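Local coordinates for protein NUDIX hydrolase (Alicyclobacillus acidocaldarius subsp. acidocaldarius, PDB 3QSJ) that probably hydrolyses phosphorus-containing acid anhydrides as a metal-dependent Nudix enzyme and binds a calcium ion, at residues Ile139-Thr144 with Asp153-Leu158. Numbering follows the deposited sequence.
Sequences IGRFVT and DTRFFL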
ATOM      1  N   ILE A 139      -0.244  -7.069  -8.253  1.00 13.32           N
ATOM      2  CA  ILE A 139      -0.330  -8.468  -7.831  1.00 14.98           C
ATOM      3  C   ILE A 139      -1.753  -8.985  -7.674  1.00 19.39           C
ATOM      4  O   ILE A 139      -1.956 -10.173  -7.442  1.00 18.68           O
ATOM      5  CB  ILE A 139       0.501  -8.719  -6.569  1.00 17.01           C
ATOM      6  CG1 ILE A 139      -0.018  -7.806  -5.406  1.00 18.41           C
ATOM      7  CG2 ILE A 139       1.979  -8.457  -6.890  1.00 14.71           C
ATOM      8  CD1 ILE A 139       0.668  -8.137  -4.029  1.00 21.06           C
ATOM      9  N   GLY A 140      -2.738  -8.102  -7.751  1.00 14.62           N
ATOM     10  CA  GLY A 140      -4.088  -8.623  -7.672  1.00 16.30           C
ATOM     11  C   GLY A 140      -5.162  -7.583  -7.788  1.00 16.35           C
ATOM     12  O   GLY A 140      -4.884  -6.381  -7.717  1.00 16.26           O
ATOM     13  N   ARG A 141      -6.409  -8.057  -7.904  1.00 14.73           N
ATOM     14  CA  ARG A 141      -7.549  -7.143  -7.888  1.00 17.15           C
ATOM     15  C   ARG A 141      -8.676  -7.909  -7.232  1.00 20.99           C
ATOM     16  O   ARG A 141      -8.915  -9.078  -7.583  1.00 18.22           O
ATOM     17  CB  ARG A 141      -7.932  -6.727  -9.303  1.00 15.51           C
ATOM     18  CG  ARG A 141      -9.093  -5.746  -9.363  1.00 16.17           C
ATOM     19  CD  ARG A 141      -9.468  -5.487 -10.831  1.00 18.65           C
ATOM     20  NE  ARG A 141     -10.624  -4.578 -10.893  1.00 19.30           N
ATOM     21  CZ  ARG A 141     -11.097  -4.011 -11.996  1.00 19.00           C
ATOM     22  NH1 ARG A 141     -10.582  -4.322 -13.191  1.00 19.86           N
ATOM     23  NH2 ARG A 141     -12.106  -3.132 -11.920  1.00 19.04           N
ATOM     24  N   PHE A 142      -9.286  -7.293  -6.216  1.00 18.01           N
ATOM     25  CA  PHE A 142     -10.335  -7.992  -5.462  1.00 19.87           C
ATOM     26  C   PHE A 142     -11.525  -7.107  -5.263  1.00 21.11           C
ATOM     27  O   PHE A 142     -11.411  -5.987  -4.750  1.00 19.96           O
ATOM     28  CB  PHE A 142      -9.786  -8.474  -4.108  1.00 22.91           C
ATOM     29  CG  PHE A 142      -8.744  -9.537  -4.296  1.00 27.69           C
ATOM     30  CD1 PHE A 142      -9.091 -10.790  -4.797  1.00 33.58           C
ATOM     31  CD2 PHE A 142      -7.402  -9.260  -4.081  1.00 34.57           C
ATOM     32  CE1 PHE A 142      -8.116 -11.740  -5.080  1.00 36.84           C
ATOM     33  CE2 PHE A 142      -6.431 -10.240  -4.314  1.00 39.13           C
ATOM     34  CZ  PHE A 142      -6.806 -11.470  -4.809  1.00 36.78           C
ATOM     35  N   VAL A 143     -12.714  -7.661  -5.557  1.00 18.77           N
ATOM     36  CA  VAL A 143     -13.927  -6.913  -5.345  1.00 19.34           C
ATOM     37  C   VAL A 143     -14.638  -7.568  -4.139  1.00 23.35           C
ATOM     38  O   VAL A 143     -14.878  -8.802  -4.112  1.00 22.05           O
ATOM     39  CB  VAL A 143     -14.847  -6.939  -6.619  1.00 24.07           C
ATOM     40  CG1 VAL A 143     -16.138  -6.135  -6.376  1.00 24.55           C
ATOM     41  CG2 VAL A 143     -14.121  -6.445  -7.865  1.00 23.41           C
ATOM     42  N   THR A 144     -15.035  -6.735  -3.162  1.00 19.26           N
ATOM     43  CA  THR A 144     -15.737  -7.278  -2.015  1.00 19.07           C
ATOM     44  C   THR A 144     -16.983  -8.008  -2.541  1.00 24.59           C
ATOM     45  O   THR A 144     -17.675  -7.472  -3.412  1.00 23.82           O
ATOM     46  CB  THR A 144     -16.148  -6.123  -1.098  1.00 22.16           C
ATOM     47  OG1 THR A 144     -15.019  -5.254  -0.949  1.00 22.77           O
ATOM     48  CG2 THR A 144     -16.688  -6.630   0.262  1.00 23.19           C
ATOM     49  N   ASP A 153     -13.422  -2.130  -4.783  1.00 15.89           N
ATOM     50  CA  ASP A 153     -12.815  -2.866  -5.900  1.00 15.68           C
ATOM     51  C   ASP A 153     -11.375  -2.452  -5.763  1.00 19.50           C
ATOM     52  O   ASP A 153     -11.019  -1.311  -6.106  1.00 18.56           O
ATOM     53  CB  ASP A 153     -13.425  -2.367  -7.199  1.00 18.16           C
ATOM     54  CG  ASP A 153     -12.882  -3.011  -8.446  1.00 22.75           C
ATOM     55  OD1 ASP A 153     -11.813  -3.628  -8.379  1.00 18.83           O
ATOM     56  OD2 ASP A 153     -13.534  -2.897  -9.488  1.00 27.17           O
ATOM     57  N   THR A 154     -10.561  -3.320  -5.140  1.00 16.30           N
ATOM     58  CA  THR A 154      -9.221  -2.922  -4.688  1.00 13.82           C
ATOM     59  C   THR A 154      -8.101  -3.501  -5.519  1.00 18.73           C
ATOM     60  O   THR A 154      -8.082  -4.718  -5.758  1.00 18.26           O
ATOM     61  CB  THR A 154      -9.055  -3.374  -3.239  1.00 15.33           C
ATOM     62  OG1 THR A 154     -10.134  -2.816  -2.449  1.00 16.99           O
ATOM     63  CG2 THR A 154      -7.656  -2.913  -2.649  1.00 18.25           C
ATOM     64  N   ARG A 155      -7.181  -2.635  -5.954  1.00 16.07           N
ATOM     65  CA  ARG A 155      -6.026  -3.008  -6.770  1.00 14.88           C
ATOM     66  C   ARG A 155      -4.858  -3.167  -5.814  1.00 16.10           C
ATOM     67  O   ARG A 155      -4.577  -2.255  -5.061  1.00 17.70           O
ATOM     68  CB  ARG A 155      -5.718  -1.921  -7.805  1.00 15.06           C
ATOM     69  CG  ARG A 155      -5.080  -2.462  -9.114  1.00 17.87           C
ATOM     70  CD  ARG A 155      -6.018  -3.346  -9.983  1.00 16.79           C
ATOM     71  NE  ARG A 155      -7.316  -2.726 -10.212  1.00 18.85           N
ATOM     72  CZ  ARG A 155      -7.656  -2.000 -11.293  1.00 24.18           C
ATOM     73  NH1 ARG A 155      -6.769  -1.775 -12.266  1.00 19.78           N
ATOM     74  NH2 ARG A 155      -8.857  -1.460 -11.383  1.00 17.99           N
ATOM     75  N   PHE A 156      -4.158  -4.298  -5.852  1.00 14.56           N
ATOM     76  CA  PHE A 156      -3.034  -4.551  -4.947  1.00 13.43           C
ATOM     77  C   PHE A 156      -1.688  -4.427  -5.751  1.00 16.54           C
ATOM     78  O   PHE A 156      -1.513  -5.009  -6.816  1.00 16.66           O
ATOM     79  CB  PHE A 156      -3.114  -6.021  -4.412  1.00 14.93           C
ATOM     80  CG  PHE A 156      -4.149  -6.156  -3.318  1.00 17.65           C
ATOM     81  CD1 PHE A 156      -3.763  -6.196  -1.990  1.00 22.29           C
ATOM     82  CD2 PHE A 156      -5.509  -6.097  -3.615  1.00 18.62           C
ATOM     83  CE1 PHE A 156      -4.729  -6.240  -0.943  1.00 23.80           C
ATOM     84  CE2 PHE A 156      -6.480  -6.134  -2.566  1.00 23.05           C
ATOM     85  CZ  PHE A 156      -6.073  -6.187  -1.256  1.00 22.26           C
ATOM     86  N   PHE A 157      -0.740  -3.720  -5.168  1.00 14.09           N
ATOM     87  CA  PHE A 157       0.578  -3.514  -5.729  1.00 14.41           C
ATOM     88  C   PHE A 157       1.591  -3.962  -4.707  1.00 16.11           C
ATOM     89  O   PHE A 157       1.394  -3.803  -3.467  1.00 16.12           O
ATOM     90  CB  PHE A 157       0.807  -2.012  -6.079  1.00 14.13           C
ATOM     91  CG  PHE A 157      -0.083  -1.605  -7.217  1.00 14.79           C
ATOM     92  CD1 PHE A 157       0.301  -1.844  -8.540  1.00 16.30           C
ATOM     93  CD2 PHE A 157      -1.296  -0.980  -6.973  1.00 15.78           C
ATOM     94  CE1 PHE A 157      -0.530  -1.448  -9.600  1.00 18.42           C
ATOM     95  CE2 PHE A 157      -2.137  -0.614  -8.034  1.00 16.82           C
ATOM     96  CZ  PHE A 157      -1.794  -0.964  -9.331  1.00 15.26           C
ATOM     97  N   LEU A 158       2.707  -4.423  -5.231  1.00 13.42           N
ATOM     98  CA  LEU A 158       3.837  -4.844  -4.400  1.00 12.42           C
ATOM     99  C   LEU A 158       5.061  -3.947  -4.714  1.00 16.63           C
ATOM    100  O   LEU A 158       5.281  -3.619  -5.882  1.00 15.11           O
ATOM    101  CB  LEU A 158       4.177  -6.308  -4.801  1.00 13.85           C
ATOM    102  CG  LEU A 158       5.329  -6.952  -4.041  1.00 17.62           C
ATOM    103  CD1 LEU A 158       4.829  -7.386  -2.622  1.00 17.07           C
ATOM    104  CD2 LEU A 158       5.786  -8.255  -4.757  1.00 20.53           C
TER
HETATM  105  O   HOH W   1     -11.720  -4.967  -2.238  1.00 24.68           O
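Phe142 turns the edge of its ring toward the face of Phe156 in an offset edge-to-face pair, the planes at 72° and Phe142 CD2 3.6 Å from Phe156 CE2. Pro199 of helix 198-209 touches both side chains. Ile139 CG1 lies 3.7 Å from Phe156 CB, and its CG2 branch meets Leu158 CB. Ile139 and Gly140 together face Phe156 in a classic beta bulge: Phe156 O takes a short bond from Ile139 N and a weak one from Gly140 N. The two strands form an antiparallel hairpin within the Nudix fold, and strand 151-160 also pairs in parallel with strand 7-18. Beyond the bulge, Phe142 and Thr154 exchange both backbone bonds, and a water joins Phe142 O to Thr154 OG1. On the face carrying Arg141, Asp153 and Arg155, Arg141 extends, CG anti to the backbone N (chi1 -179°). A two-point salt bridge joins Arg141 NE to Asp153 OD1 at 2.9 Å and Arg141 NH2 to Asp153 OD2 at 2.8 Å, the planes 21° apart. An alanine in place of Arg141 would probably leave the Asp153 carboxylate without this cationic mate. Arg155 NH2 sits 3.4 Å above the Arg141 guanidinium centre, probably eased by Arg155 salt bridges to Asp71 and Asp72.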